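Long-range contacts in putative modification methylase (Thermus thermophilus, PDB 2ZIG), which probably transfers a methyl group from S-adenosyl-L-methionine to the N4 atom of cytosine in DNA, as a member of the N(4)/N(6)-methyltransferase family: residues Arg78-Val83 against Arg124-Asp129; Asp118-Cys123 against Tyr169-Arg174; Ala39-Val44 against Arg85-Gly90; Arg227-Phe232 against Trp256-Leu261. One frame throughout, in Å; residues are numbered along the deposited sequence.

Overall arrangement
Contacts 2, 3 and 4 reach the mixed sheet; contact 1 joins helix 66-86 to the turn after helix 115-125. Contacts 1 and 2 share helix 115-125. Contact 1 packs the turn that ends it, and contact 2 lays it on strand 167-174. Contact 3 takes up the end of helix 66-86 and ties it to the start of strand 41-46. Contact 4 lies about 20 Å from contact 2, centre to centre, on helix 222-232. Contact 2 is wholly buried and contact 1 largely so, and both rely on apolar packing, with a water bridge in contact 2. Contacts 3 and 4 are partly exposed. Backbone hydrogen bonds dominate contact 3, whereas contact 4 depends on an arginine stacked on a tryptophan.

Contact 1: Arg78-Val83 against Arg124-Asp129; sequences RVWREV and RKLGFD
Leu126 lies across Arg81 at about a right angle and sets one methyl on each of two side chains. Its CD2 sits over the centre of one guanidinium face of Arg81, 3.9 Å from CZ. The other methyl, CD1, presses on CB of Trp80 at 3.4 Å. Trp80 has CG anti to the carbonyl carbon (chi1 -53°). Its indole turns away from Leu126 and packs on Leu93 and Ile95 of strand 91-97. Phe128 comes in edge first. Its CE2 is 3.7 Å from Trp80 O, which lies in the plane of the ring. The same rim reaches Val83, with CZ 4.3 Å from CG1. The contact has no hydrogen bond across it and grades from buried rings to an exposed arginine on its outer side. Gly127 separates the two apolar residues, and Gly127 N bonds Arg124 O. The turn lets both Leu126 and Phe128 face helix 66-86. With its positive phi (107°) at Gly127, it is the Schellman motif that closes helix 115-125, packed here on helix 66-86 on one side of the sheet of a Rossmann-like, S-adenosylmethionine-dependent methyltransferase.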
loop_
_atom_site.group_PDB
_atom_site.type_symbol
_atom_site.label_atom_id
_atom_site.label_comp_id
_atom_site.label_asym_id
_atom_site.label_seq_id
_atom_site.Cartn_x
_atom_site.Cartn_y
_atom_site.Cartn_z
ATOM N N ARG B 78 5.451 14.857 -13.042
ATOM C CA ARG B 78 5.748 16.251 -13.337
ATOM C C ARG B 78 4.959 17.165 -12.403
ATOM O O ARG B 78 5.367 18.299 -12.124
ATOM C CB ARG B 78 5.419 16.567 -14.792
ATOM C CG ARG B 78 6.412 15.986 -15.789
ATOM C CD ARG B 78 6.079 16.456 -17.199
ATOM N NE ARG B 78 4.711 16.095 -17.559
ATOM C CZ ARG B 78 4.095 16.487 -18.670
ATOM N NH1 ARG B 78 4.727 17.263 -19.543
ATOM N NH2 ARG B 78 2.843 16.107 -18.903
ATOM N N VAL B 79 3.824 16.662 -11.925
ATOM C CA VAL B 79 2.991 17.414 -10.996
ATOM C C VAL B 79 3.599 17.313 -9.595
ATOM O O VAL B 79 3.727 18.315 -8.890
ATOM C CB VAL B 79 1.556 16.856 -10.964
ATOM C CG1 VAL B 79 0.729 17.589 -9.917
ATOM C CG2 VAL B 79 0.924 16.993 -12.341
ATOM N N TRP B 80 3.985 16.102 -9.201
ATOM C CA TRP B 80 4.580 15.882 -7.883
ATOM C C TRP B 80 5.862 16.722 -7.756
ATOM O O TRP B 80 6.202 17.192 -6.663
ATOM C CB TRP B 80 4.911 14.390 -7.670
ATOM C CG TRP B 80 3.777 13.405 -7.913
ATOM C CD1 TRP B 80 3.899 12.140 -8.417
ATOM C CD2 TRP B 80 2.372 13.593 -7.653
ATOM N NE1 TRP B 80 2.669 11.535 -8.493
ATOM C CE2 TRP B 80 1.715 12.401 -8.030
ATOM C CE3 TRP B 80 1.608 14.652 -7.141
ATOM C CZ2 TRP B 80 0.324 12.238 -7.913
ATOM C CZ3 TRP B 80 0.229 14.491 -7.024
ATOM C CH2 TRP B 80 -0.398 13.290 -7.409
ATOM N N ARG B 81 6.572 16.907 -8.871
ATOM C CA ARG B 81 7.809 17.705 -8.871
ATOM C C ARG B 81 7.527 19.141 -8.468
ATOM O O ARG B 81 8.236 19.707 -7.645
ATOM C CB ARG B 81 8.478 17.713 -10.244
ATOM C CG ARG B 81 9.346 16.511 -10.530
ATOM C CD ARG B 81 10.381 16.827 -11.605
ATOM N NE ARG B 81 11.158 15.642 -11.958
ATOM C CZ ARG B 81 10.653 14.573 -12.566
ATOM N NH1 ARG B 81 9.366 14.541 -12.896
ATOM N NH2 ARG B 81 11.430 13.528 -12.827
ATOM N N GLU B 82 6.503 19.737 -9.067
ATOM C CA GLU B 82 6.138 21.106 -8.728
ATOM C C GLU B 82 5.643 21.167 -7.286
ATOM O O GLU B 82 5.961 22.105 -6.554
ATOM C CB GLU B 82 5.043 21.632 -9.666
ATOM C CG GLU B 82 5.529 21.982 -11.062
ATOM C CD GLU B 82 6.741 22.895 -11.036
ATOM O OE1 GLU B 82 6.696 23.932 -10.348
ATOM O OE2 GLU B 82 7.741 22.573 -11.705
ATOM N N VAL B 83 4.855 20.171 -6.883
ATOM C CA VAL B 83 4.342 20.131 -5.519
ATOM C C VAL B 83 5.512 20.152 -4.542
ATOM O O VAL B 83 5.491 20.877 -3.553
ATOM C CB VAL B 83 3.503 18.853 -5.252
ATOM C CG1 VAL B 83 3.277 18.678 -3.734
ATOM C CG2 VAL B 83 2.164 18.955 -5.978
ATOM N N ARG B 124 9.636 8.899 -4.038
ATOM C CA ARG B 124 10.936 8.854 -3.385
ATOM C C ARG B 124 11.980 9.411 -4.347
ATOM O O ARG B 124 12.813 10.232 -3.967
ATOM C CB ARG B 124 11.310 7.424 -3.026
ATOM C CG ARG B 124 12.691 7.294 -2.404
ATOM C CD ARG B 124 13.181 5.871 -2.531
ATOM N NE ARG B 124 12.130 4.960 -2.107
ATOM C CZ ARG B 124 11.925 3.754 -2.616
ATOM N NH1 ARG B 124 12.700 3.280 -3.583
ATOM N NH2 ARG B 124 10.915 3.032 -2.169
ATOM N N LYS B 125 11.917 8.964 -5.600
ATOM C CA LYS B 125 12.852 9.412 -6.629
ATOM C C LYS B 125 12.813 10.927 -6.742
ATOM O O LYS B 125 13.756 11.540 -7.236
ATOM C CB LYS B 125 12.490 8.817 -7.993
ATOM C CG LYS B 125 12.083 7.354 -7.971
ATOM C CD LYS B 125 13.222 6.450 -7.559
ATOM C CE LYS B 125 12.815 4.988 -7.679
ATOM N NZ LYS B 125 12.348 4.665 -9.063
ATOM N N LEU B 126 11.713 11.528 -6.294
ATOM C CA LEU B 126 11.573 12.973 -6.362
ATOM C C LEU B 126 12.082 13.691 -5.115
ATOM O O LEU B 126 12.114 14.919 -5.081
ATOM C CB LEU B 126 10.114 13.353 -6.625
ATOM C CG LEU B 126 9.483 12.716 -7.865
ATOM C CD1 LEU B 126 8.133 13.358 -8.130
ATOM C CD2 LEU B 126 10.400 12.899 -9.077
ATOM N N GLY B 127 12.477 12.934 -4.093
ATOM C CA GLY B 127 12.993 13.548 -2.879
ATOM C C GLY B 127 12.096 13.510 -1.650
ATOM O O GLY B 127 12.514 13.900 -0.560
ATOM N N PHE B 128 10.861 13.051 -1.816
ATOM C CA PHE B 128 9.912 12.971 -0.707
ATOM C C PHE B 128 10.295 11.939 0.355
ATOM O O PHE B 128 10.898 10.914 0.042
ATOM C CB PHE B 128 8.526 12.603 -1.247
ATOM C CG PHE B 128 7.784 13.752 -1.852
ATOM C CD1 PHE B 128 7.223 14.732 -1.040
ATOM C CD2 PHE B 128 7.651 13.862 -3.230
ATOM C CE1 PHE B 128 6.539 15.806 -1.591
ATOM C CE2 PHE B 128 6.968 14.932 -3.788
ATOM C CZ PHE B 128 6.410 15.906 -2.966
ATOM N N ASP B 129 9.947 12.218 1.609
ATOM C CA ASP B 129 10.193 11.264 2.692
ATOM C C ASP B 129 8.901 10.481 2.795
ATOM O O ASP B 129 7.841 11.060 3.029
ATOM C CB ASP B 129 10.410 11.948 4.044
ATOM C CG ASP B 129 11.840 12.343 4.280
ATOM O OD1 ASP B 129 12.742 11.603 3.849
ATOM O OD2 ASP B 129 12.060 13.389 4.922
#

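Contact 2: Asp118-Cys123 against Tyr169-Arg174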
loop_
_atom_site.group_PDB
_atom_site.type_symbol
_atom_site.label_atom_id
_atom_site.label_comp_id
_atom_site.label_asym_id
_atom_site.label_seq_id
_atom_site.Cartn_x
_atom_site.Cartn_y
_atom_site.Cartn_z
ATOM N N ASP B 118 3.088 2.412 -7.181
ATOM C CA ASP B 118 3.881 3.078 -8.205
ATOM C C ASP B 118 4.071 4.532 -7.811
ATOM O O ASP B 118 5.145 5.102 -8.013
ATOM C CB ASP B 118 3.187 2.986 -9.572
ATOM C CG ASP B 118 3.488 1.676 -10.288
ATOM O OD1 ASP B 118 4.685 1.407 -10.519
ATOM O OD2 ASP B 118 2.547 0.920 -10.612
ATOM N N ILE B 119 3.030 5.122 -7.226
ATOM C CA ILE B 119 3.084 6.513 -6.797
ATOM C C ILE B 119 4.083 6.664 -5.654
ATOM O O ILE B 119 4.949 7.541 -5.696
ATOM C CB ILE B 119 1.693 7.017 -6.330
ATOM C CG1 ILE B 119 0.681 6.936 -7.482
ATOM C CG2 ILE B 119 1.794 8.451 -5.809
ATOM C CD1 ILE B 119 1.007 7.799 -8.643
ATOM N N GLN B 120 3.973 5.808 -4.640
ATOM C CA GLN B 120 4.888 5.869 -3.494
ATOM C C GLN B 120 6.341 5.784 -3.926
ATOM O O GLN B 120 7.172 6.580 -3.498
ATOM C CB GLN B 120 4.618 4.733 -2.494
ATOM C CG GLN B 120 3.517 5.015 -1.502
ATOM C CD GLN B 120 3.400 3.935 -0.445
ATOM O OE1 GLN B 120 3.760 4.140 0.713
ATOM N NE2 GLN B 120 2.901 2.781 -0.839
ATOM N N VAL B 121 6.644 4.807 -4.769
ATOM C CA VAL B 121 8.004 4.606 -5.246
ATOM C C VAL B 121 8.527 5.833 -6.000
ATOM O O VAL B 121 9.564 6.392 -5.653
ATOM C CB VAL B 121 8.061 3.355 -6.149
ATOM C CG1 VAL B 121 9.429 3.230 -6.808
ATOM C CG2 VAL B 121 7.763 2.117 -5.308
ATOM N N ARG B 122 7.793 6.264 -7.016
ATOM C CA ARG B 122 8.210 7.412 -7.803
ATOM C C ARG B 122 8.383 8.689 -6.981
ATOM O O ARG B 122 9.211 9.534 -7.323
ATOM C CB ARG B 122 7.222 7.632 -8.945
ATOM C CG ARG B 122 7.302 6.553 -10.011
ATOM C CD ARG B 122 6.112 6.608 -10.941
ATOM N NE ARG B 122 6.275 5.744 -12.109
ATOM C CZ ARG B 122 6.813 6.135 -13.262
ATOM N NH1 ARG B 122 7.241 7.383 -13.409
ATOM N NH2 ARG B 122 6.915 5.281 -14.272
ATOM N N CYS B 123 7.622 8.834 -5.899
ATOM C CA CYS B 123 7.736 10.022 -5.066
ATOM C C CYS B 123 9.082 10.064 -4.353
ATOM O O CYS B 123 9.614 11.139 -4.094
ATOM C CB CYS B 123 6.594 10.096 -4.045
ATOM S SG CYS B 123 5.049 10.813 -4.700
ATOM N N TYR B 169 -5.828 3.954 -0.687
ATOM C CA TYR B 169 -4.656 4.299 0.095
ATOM C C TYR B 169 -4.461 5.802 0.229
ATOM O O TYR B 169 -4.557 6.537 -0.745
ATOM C CB TYR B 169 -3.413 3.690 -0.562
ATOM C CG TYR B 169 -3.524 2.205 -0.842
ATOM C CD1 TYR B 169 -3.044 1.262 0.065
ATOM C CD2 TYR B 169 -4.143 1.746 -2.000
ATOM C CE1 TYR B 169 -3.181 -0.117 -0.181
ATOM C CE2 TYR B 169 -4.285 0.382 -2.254
ATOM C CZ TYR B 169 -3.803 -0.542 -1.340
ATOM O OH TYR B 169 -3.950 -1.888 -1.601
ATOM N N ILE B 170 -4.197 6.261 1.444
ATOM C CA ILE B 170 -3.960 7.682 1.629
ATOM C C ILE B 170 -2.473 7.803 1.855
ATOM O O ILE B 170 -1.991 7.620 2.962
ATOM C CB ILE B 170 -4.740 8.256 2.826
ATOM C CG1 ILE B 170 -6.241 8.078 2.583
ATOM C CG2 ILE B 170 -4.432 9.752 2.984
ATOM C CD1 ILE B 170 -7.117 8.550 3.740
ATOM N N LEU B 171 -1.755 8.076 0.766
ATOM C CA LEU B 171 -0.304 8.214 0.784
ATOM C C LEU B 171 0.132 9.512 1.441
ATOM O O LEU B 171 -0.481 10.553 1.248
ATOM C CB LEU B 171 0.231 8.146 -0.644
ATOM C CG LEU B 171 -0.225 6.899 -1.414
ATOM C CD1 LEU B 171 0.265 6.962 -2.856
ATOM C CD2 LEU B 171 0.313 5.665 -0.721
ATOM N N MET B 172 1.202 9.437 2.221
ATOM C CA MET B 172 1.733 10.598 2.919
ATOM C C MET B 172 3.182 10.800 2.485
ATOM O O MET B 172 4.056 9.984 2.795
ATOM C CB MET B 172 1.665 10.364 4.428
ATOM C CG MET B 172 0.290 9.960 4.937
ATOM S SD MET B 172 -0.768 11.366 5.273
ATOM C CE MET B 172 -2.142 10.571 6.118
ATOM N N GLN B 173 3.425 11.887 1.762
ATOM C CA GLN B 173 4.757 12.196 1.274
ATOM C C GLN B 173 5.192 13.550 1.809
ATOM O O GLN B 173 4.653 14.584 1.412
ATOM C CB GLN B 173 4.751 12.190 -0.250
ATOM C CG GLN B 173 4.314 10.850 -0.829
ATOM C CD GLN B 173 5.234 9.727 -0.416
ATOM O OE1 GLN B 173 4.803 8.736 0.179
ATOM N NE2 GLN B 173 6.520 9.874 -0.730
ATOM N N ARG B 174 6.170 13.534 2.709
ATOM C CA ARG B 174 6.659 14.756 3.333
ATOM C C ARG B 174 7.915 15.331 2.704
ATOM O O ARG B 174 8.836 14.598 2.349
ATOM C CB ARG B 174 6.916 14.504 4.823
ATOM C CG ARG B 174 7.282 15.745 5.622
ATOM C CD ARG B 174 7.185 15.487 7.122
ATOM N NE ARG B 174 8.136 14.476 7.576
ATOM C CZ ARG B 174 8.136 13.941 8.795
ATOM N NH1 ARG B 174 9.038 13.027 9.126
ATOM N NH2 ARG B 174 7.228 14.310 9.687
HETATM O O HOH W 1 7.721 7.599 -0.966
#
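Leu171 fits its two methyls against consecutive residues of the helix. CD1 meets Ile119, 3.6 Å from CG2, and the two side chains cross at about a right angle. CD2 meets the stem of Gln120 at a slant, 3.4 Å from CG and 3.5 Å from CD. The extended Gln120 chain thus offers its carbons to the leucine while its amide goes further on. This half of the contact is close, direct apolar packing. Segments 118-123 and 169-174 run nearly parallel, at 3°, with their axes 9.7 Å apart. Such a layer of helix on strand is what the alpha/beta sandwich of a Rossmann-like methyltransferase is built from. Strand 167-174 is itself antiparallel to its sheet neighbours 129-137 and 91-97. The other half, round Gln173, is more polar and is bridged by water. The Gln173 chain bends at chi2 (-61°), and NE2 comes within 3.3 Å of Cys123 CB. No direct hydrogen bond joins the segments. Instead one water accepts from Gln173 NE2 at 2.6 Å and donates to Gln120 O at 2.8 Å. The site is buried, so this water gives polar atoms partners inside the protein. Asn130 ND2 bonds both Gln120 OE1 and Gln173 OE1, linking the two amides from strand 129-137. On the helix side away from the strand, Val121 packs on Asp118 of the second subunit.

Contact 3: Ala39-Val44 against Arg85-Gly90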
loop_
_atom_site.group_PDB
_atom_site.type_symbol
_atom_site.label_atom_id
_atom_site.label_comp_id
_atom_site.label_asym_id
_atom_site.label_seq_id
_atom_site.Cartn_x
_atom_site.Cartn_y
_atom_site.Cartn_z
ATOM N N ALA B 39 8.099 27.114 -1.981
ATOM C CA ALA B 39 7.818 27.101 -0.554
ATOM C C ALA B 39 6.660 28.006 -0.163
ATOM O O ALA B 39 6.733 28.705 0.843
ATOM C CB ALA B 39 9.062 27.491 0.220
ATOM N N SER B 40 5.591 27.990 -0.953
ATOM C CA SER B 40 4.425 28.811 -0.665
ATOM C C SER B 40 3.191 27.984 -0.282
ATOM O O SER B 40 2.148 28.549 0.034
ATOM C CB SER B 40 4.085 29.686 -1.874
ATOM O OG SER B 40 3.757 28.899 -3.009
ATOM N N VAL B 41 3.308 26.656 -0.316
ATOM C CA VAL B 41 2.182 25.778 0.013
ATOM C C VAL B 41 2.489 24.904 1.223
ATOM O O VAL B 41 3.576 24.340 1.336
ATOM C CB VAL B 41 1.810 24.883 -1.189
ATOM C CG1 VAL B 41 0.764 23.855 -0.778
ATOM C CG2 VAL B 41 1.278 25.745 -2.321
ATOM N N HIS B 42 1.517 24.784 2.121
ATOM C CA HIS B 42 1.706 24.008 3.344
ATOM C C HIS B 42 1.254 22.556 3.283
ATOM O O HIS B 42 1.874 21.687 3.887
ATOM C CB HIS B 42 0.990 24.710 4.496
ATOM C CG HIS B 42 1.360 26.153 4.629
ATOM N ND1 HIS B 42 2.616 26.564 5.019
ATOM C CD2 HIS B 42 0.660 27.278 4.356
ATOM C CE1 HIS B 42 2.675 27.883 4.981
ATOM N NE2 HIS B 42 1.503 28.341 4.581
ATOM N N LEU B 43 0.172 22.302 2.560
ATOM C CA LEU B 43 -0.378 20.959 2.447
ATOM C C LEU B 43 -1.080 20.766 1.123
ATOM O O LEU B 43 -1.699 21.685 0.609
ATOM C CB LEU B 43 -1.394 20.709 3.567
ATOM C CG LEU B 43 -2.294 19.470 3.460
ATOM C CD1 LEU B 43 -1.439 18.219 3.568
ATOM C CD2 LEU B 43 -3.348 19.490 4.568
ATOM N N VAL B 44 -0.985 19.557 0.586
ATOM C CA VAL B 44 -1.658 19.207 -0.658
ATOM C C VAL B 44 -2.498 17.939 -0.428
ATOM O O VAL B 44 -2.001 16.931 0.071
ATOM C CB VAL B 44 -0.646 18.909 -1.791
ATOM C CG1 VAL B 44 -1.386 18.508 -3.057
ATOM C CG2 VAL B 44 0.234 20.125 -2.048
ATOM N N ARG B 85 8.317 21.437 -4.896
ATOM C CA ARG B 85 8.922 22.756 -4.919
ATOM C C ARG B 85 8.037 23.785 -4.214
ATOM O O ARG B 85 8.532 24.670 -3.514
ATOM C CB ARG B 85 9.171 23.166 -6.370
ATOM C CG ARG B 85 10.269 24.179 -6.553
ATOM C CD ARG B 85 9.694 25.511 -6.935
ATOM N NE ARG B 85 8.783 25.397 -8.066
ATOM C CZ ARG B 85 8.046 26.404 -8.519
ATOM N NH1 ARG B 85 8.127 27.593 -7.937
ATOM N NH2 ARG B 85 7.214 26.220 -9.536
ATOM N N LEU B 86 6.728 23.661 -4.401
ATOM C CA LEU B 86 5.770 24.570 -3.786
ATOM C C LEU B 86 5.658 24.348 -2.278
ATOM O O LEU B 86 5.502 25.289 -1.500
ATOM C CB LEU B 86 4.393 24.381 -4.432
ATOM C CG LEU B 86 4.033 25.118 -5.723
ATOM C CD1 LEU B 86 5.231 25.229 -6.635
ATOM C CD2 LEU B 86 2.898 24.382 -6.410
ATOM N N LEU B 87 5.740 23.092 -1.868
ATOM C CA LEU B 87 5.632 22.731 -0.462
ATOM C C LEU B 87 6.706 23.406 0.399
ATOM O O LEU B 87 7.861 23.554 -0.025
ATOM C CB LEU B 87 5.748 21.210 -0.336
ATOM C CG LEU B 87 4.718 20.387 0.444
ATOM C CD1 LEU B 87 3.297 20.759 0.051
ATOM C CD2 LEU B 87 4.987 18.908 0.171
ATOM N N VAL B 88 6.320 23.833 1.599
ATOM C CA VAL B 88 7.272 24.439 2.515
ATOM C C VAL B 88 7.928 23.261 3.217
ATOM O O VAL B 88 7.291 22.231 3.436
ATOM C CB VAL B 88 6.583 25.325 3.578
ATOM C CG1 VAL B 88 5.791 26.428 2.909
ATOM C CG2 VAL B 88 5.679 24.478 4.468
ATOM N N PRO B 89 9.216 23.385 3.574
ATOM C CA PRO B 89 9.881 22.270 4.255
ATOM C C PRO B 89 9.030 21.761 5.404
ATOM O O PRO B 89 8.569 22.542 6.229
ATOM C CB PRO B 89 11.188 22.894 4.730
ATOM C CG PRO B 89 11.500 23.850 3.604
ATOM C CD PRO B 89 10.149 24.503 3.349
ATOM N N GLY B 90 8.818 20.450 5.454
ATOM C CA GLY B 90 8.011 19.879 6.517
ATOM C C GLY B 90 6.567 19.677 6.093
ATOM O O GLY B 90 5.833 18.918 6.724
#
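Val41 and Leu87 pair as a parallel beta bridge, joined by backbone bonds to the residues flanking Leu87. Val41 N donates to Leu86 O at 2.8 Å. Val41 O accepts from Val88 N at 2.8 Å. Ahead of the bridge, Ala39 N reaches Arg85 O at 2.9 Å in a nearly straight bond (174°). Side chains close round this backbone. CD1 of Leu87 touches Val44 CG2 at 3.8 Å, and Val41 CG2 rests on Leu86 CB at 4.0 Å. Val88 fills the other flank. Its CG1, anti to the carbonyl carbon (chi1 -59°), lies 3.2 Å from Ala39 O. CG2 sits between the backbone N and the carbonyl carbon and meets His42 ND1 at 3.7 Å. An alanine at Val88 would probably leave the His42 ring without this apolar neighbour and open a gap beside Ala39 O. The bridge ties the short strand 87-88, just after helix 66-86, to strand 41-46. It belongs to a beta-alpha-beta unit, since the chain goes on into strand 91-97, parallel and next to 41-46 in the sheet. Further out, Ser40 OG bonds Pro37 O. Arg85 pairs with Glu82 and bonds Phe36 O, and one face of its guanidinium lies on Leu86 CD1. Lys175 NZ bonds Leu87 O.

Contact 4: Arg227-Phe232 against Trp256-Leu261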
loop_
_atom_site.group_PDB
_atom_site.type_symbol
_atom_site.label_atom_id
_atom_site.label_comp_id
_atom_site.label_asym_id
_atom_site.label_seq_id
_atom_site.Cartn_x
_atom_site.Cartn_y
_atom_site.Cartn_z
ATOM N N ARG B 227 -10.896 16.012 7.462
ATOM C CA ARG B 227 -10.084 15.333 8.460
ATOM C C ARG B 227 -8.594 15.540 8.146
ATOM O O ARG B 227 -7.798 15.834 9.036
ATOM C CB ARG B 227 -10.453 13.846 8.470
ATOM C CG ARG B 227 -9.928 13.045 9.640
ATOM C CD ARG B 227 -10.542 11.632 9.672
ATOM N NE ARG B 227 -11.940 11.620 10.115
ATOM C CZ ARG B 227 -12.634 10.515 10.384
ATOM N NH1 ARG B 227 -12.072 9.313 10.249
ATOM N NH2 ARG B 227 -13.884 10.608 10.828
ATOM N N LEU B 228 -8.220 15.412 6.878
ATOM C CA LEU B 228 -6.823 15.581 6.482
ATOM C C LEU B 228 -6.354 17.021 6.701
ATOM O O LEU B 228 -5.268 17.253 7.236
ATOM C CB LEU B 228 -6.641 15.160 5.017
ATOM C CG LEU B 228 -6.859 13.650 4.805
ATOM C CD1 LEU B 228 -6.940 13.309 3.307
ATOM C CD2 LEU B 228 -5.711 12.879 5.484
ATOM N N VAL B 229 -7.181 17.986 6.307
ATOM C CA VAL B 229 -6.833 19.387 6.496
ATOM C C VAL B 229 -6.569 19.657 7.980
ATOM O O VAL B 229 -5.548 20.242 8.339
ATOM C CB VAL B 229 -7.962 20.325 6.006
ATOM C CG1 VAL B 229 -7.661 21.770 6.414
ATOM C CG2 VAL B 229 -8.092 20.243 4.494
ATOM N N ARG B 230 -7.482 19.215 8.842
ATOM C CA ARG B 230 -7.335 19.436 10.280
ATOM C C ARG B 230 -6.110 18.759 10.872
ATOM O O ARG B 230 -5.539 19.244 11.848
ATOM C CB ARG B 230 -8.582 18.952 11.021
ATOM C CG ARG B 230 -9.863 19.653 10.583
ATOM C CD ARG B 230 -11.033 19.180 11.406
ATOM N NE ARG B 230 -10.813 19.443 12.824
ATOM C CZ ARG B 230 -11.538 18.915 13.799
ATOM N NH1 ARG B 230 -12.537 18.086 13.509
ATOM N NH2 ARG B 230 -11.269 19.222 15.063
ATOM N N MET B 231 -5.706 17.640 10.278
ATOM C CA MET B 231 -4.558 16.889 10.773
ATOM C C MET B 231 -3.204 17.357 10.261
ATOM O O MET B 231 -2.207 17.232 10.960
ATOM C CB MET B 231 -4.680 15.409 10.404
ATOM C CG MET B 231 -5.843 14.661 11.008
ATOM S SD MET B 231 -5.999 13.080 10.140
ATOM C CE MET B 231 -4.468 12.197 10.712
ATOM N N PHE B 232 -3.157 17.891 9.050
ATOM C CA PHE B 232 -1.873 18.261 8.504
ATOM C C PHE B 232 -1.678 19.673 7.991
ATOM O O PHE B 232 -0.947 19.875 7.029
ATOM C CB PHE B 232 -1.499 17.239 7.428
ATOM C CG PHE B 232 -1.462 15.824 7.940
ATOM C CD1 PHE B 232 -0.491 15.433 8.866
ATOM C CD2 PHE B 232 -2.426 14.898 7.544
ATOM C CE1 PHE B 232 -0.482 14.136 9.397
ATOM C CE2 PHE B 232 -2.425 13.598 8.069
ATOM C CZ PHE B 232 -1.448 13.220 8.999
ATOM N N TRP B 256 -12.638 25.034 7.186
ATOM C CA TRP B 256 -11.810 24.979 8.389
ATOM C C TRP B 256 -10.779 26.090 8.555
ATOM O O TRP B 256 -9.746 25.901 9.185
ATOM C CB TRP B 256 -11.138 23.607 8.493
ATOM C CG TRP B 256 -12.135 22.589 8.875
ATOM C CD1 TRP B 256 -12.968 21.902 8.037
ATOM C CD2 TRP B 256 -12.573 22.293 10.204
ATOM N NE1 TRP B 256 -13.907 21.211 8.765
ATOM C CE2 TRP B 256 -13.689 21.437 10.096
ATOM C CE3 TRP B 256 -12.132 22.675 11.475
ATOM C CZ2 TRP B 256 -14.374 20.958 11.214
ATOM C CZ3 TRP B 256 -12.814 22.196 12.590
ATOM C CH2 TRP B 256 -13.924 21.349 12.448
ATOM N N GLY B 257 -11.062 27.260 7.995
ATOM C CA GLY B 257 -10.139 28.367 8.149
ATOM C C GLY B 257 -8.779 28.262 7.476
ATOM O O GLY B 257 -7.831 28.906 7.915
ATOM N N ARG B 258 -8.668 27.446 6.432
ATOM C CA ARG B 258 -7.417 27.338 5.682
ATOM C C ARG B 258 -7.664 28.017 4.337
ATOM O O ARG B 258 -8.806 28.092 3.887
ATOM C CB ARG B 258 -7.025 25.877 5.431
ATOM C CG ARG B 258 -6.242 25.228 6.552
ATOM C CD ARG B 258 -7.098 25.010 7.779
ATOM N NE ARG B 258 -6.421 24.154 8.744
ATOM C CZ ARG B 258 -6.882 23.895 9.963
ATOM N NH1 ARG B 258 -8.027 24.434 10.366
ATOM N NH2 ARG B 258 -6.206 23.087 10.771
ATOM N N ARG B 259 -6.604 28.509 3.703
ATOM C CA ARG B 259 -6.728 29.164 2.397
ATOM C C ARG B 259 -6.718 28.097 1.292
ATOM O O ARG B 259 -5.783 27.297 1.189
ATOM C CB ARG B 259 -5.566 30.142 2.198
ATOM C CG ARG B 259 -5.462 31.196 3.299
ATOM C CD ARG B 259 -4.085 31.850 3.337
ATOM N NE ARG B 259 -3.878 32.792 2.244
ATOM C CZ ARG B 259 -2.696 33.304 1.908
ATOM N NH1 ARG B 259 -1.598 32.964 2.578
ATOM N NH2 ARG B 259 -2.611 34.168 0.903
ATOM N N ALA B 260 -7.754 28.088 0.465
ATOM C CA ALA B 260 -7.846 27.106 -0.598
ATOM C C ALA B 260 -7.165 27.553 -1.876
ATOM O O ALA B 260 -7.305 28.696 -2.308
ATOM C CB ALA B 260 -9.308 26.772 -0.885
ATOM N N LEU B 261 -6.421 26.631 -2.470
ATOM C CA LEU B 261 -5.726 26.863 -3.724
ATOM C C LEU B 261 -5.920 25.594 -4.546
ATOM O O LEU B 261 -5.708 24.486 -4.046
ATOM C CB LEU B 261 -4.231 27.098 -3.489
ATOM C CG LEU B 261 -3.395 27.433 -4.728
ATOM C CD1 LEU B 261 -3.937 28.717 -5.336
ATOM C CD2 LEU B 261 -1.910 27.586 -4.373
HETATM O O HOH W 2 -6.502 21.369 13.119
#
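Helix 222-232 meets the turn that leads from helix 248-255 into strand 259-264, and an arginine stacked on a tryptophan carries the contact. The guanidinium of Arg230 lies flat on the indole of Trp256, with planes 2° apart and centres separated by 4.2 Å. The cation is off-centre. CD sits over the centre of the six-membered ring, 3.5 Å from its centroid. The bend at chi3 (59°) sets NE near CZ3, at 3.4 Å. CZ lies toward the rim at CH2 and CZ3. An alanine at Trp256 would probably leave the Arg230 guanidinium without the flat surface it stacks on, and freer to turn. The turn itself is a Schellman motif, with Gly257 at positive phi ending helix 248-255 before the next strand of the Rossmann-like sheet. Arg258 then bends back so that NH1 makes a short bond to Trp256 O, 2.5 Å, with the acceptor in the guanidinium plane. Val229 CG1 packs on the Arg258 chain, 3.6 Å from both CD and NE. A water accepts from Arg258 NH2 at 2.9 Å and donates to Arg230 O at 2.7 Å. NH2 also bonds Ser233 O, just past the helix segment, while Phe200 of helix 194-200 packs on Arg230.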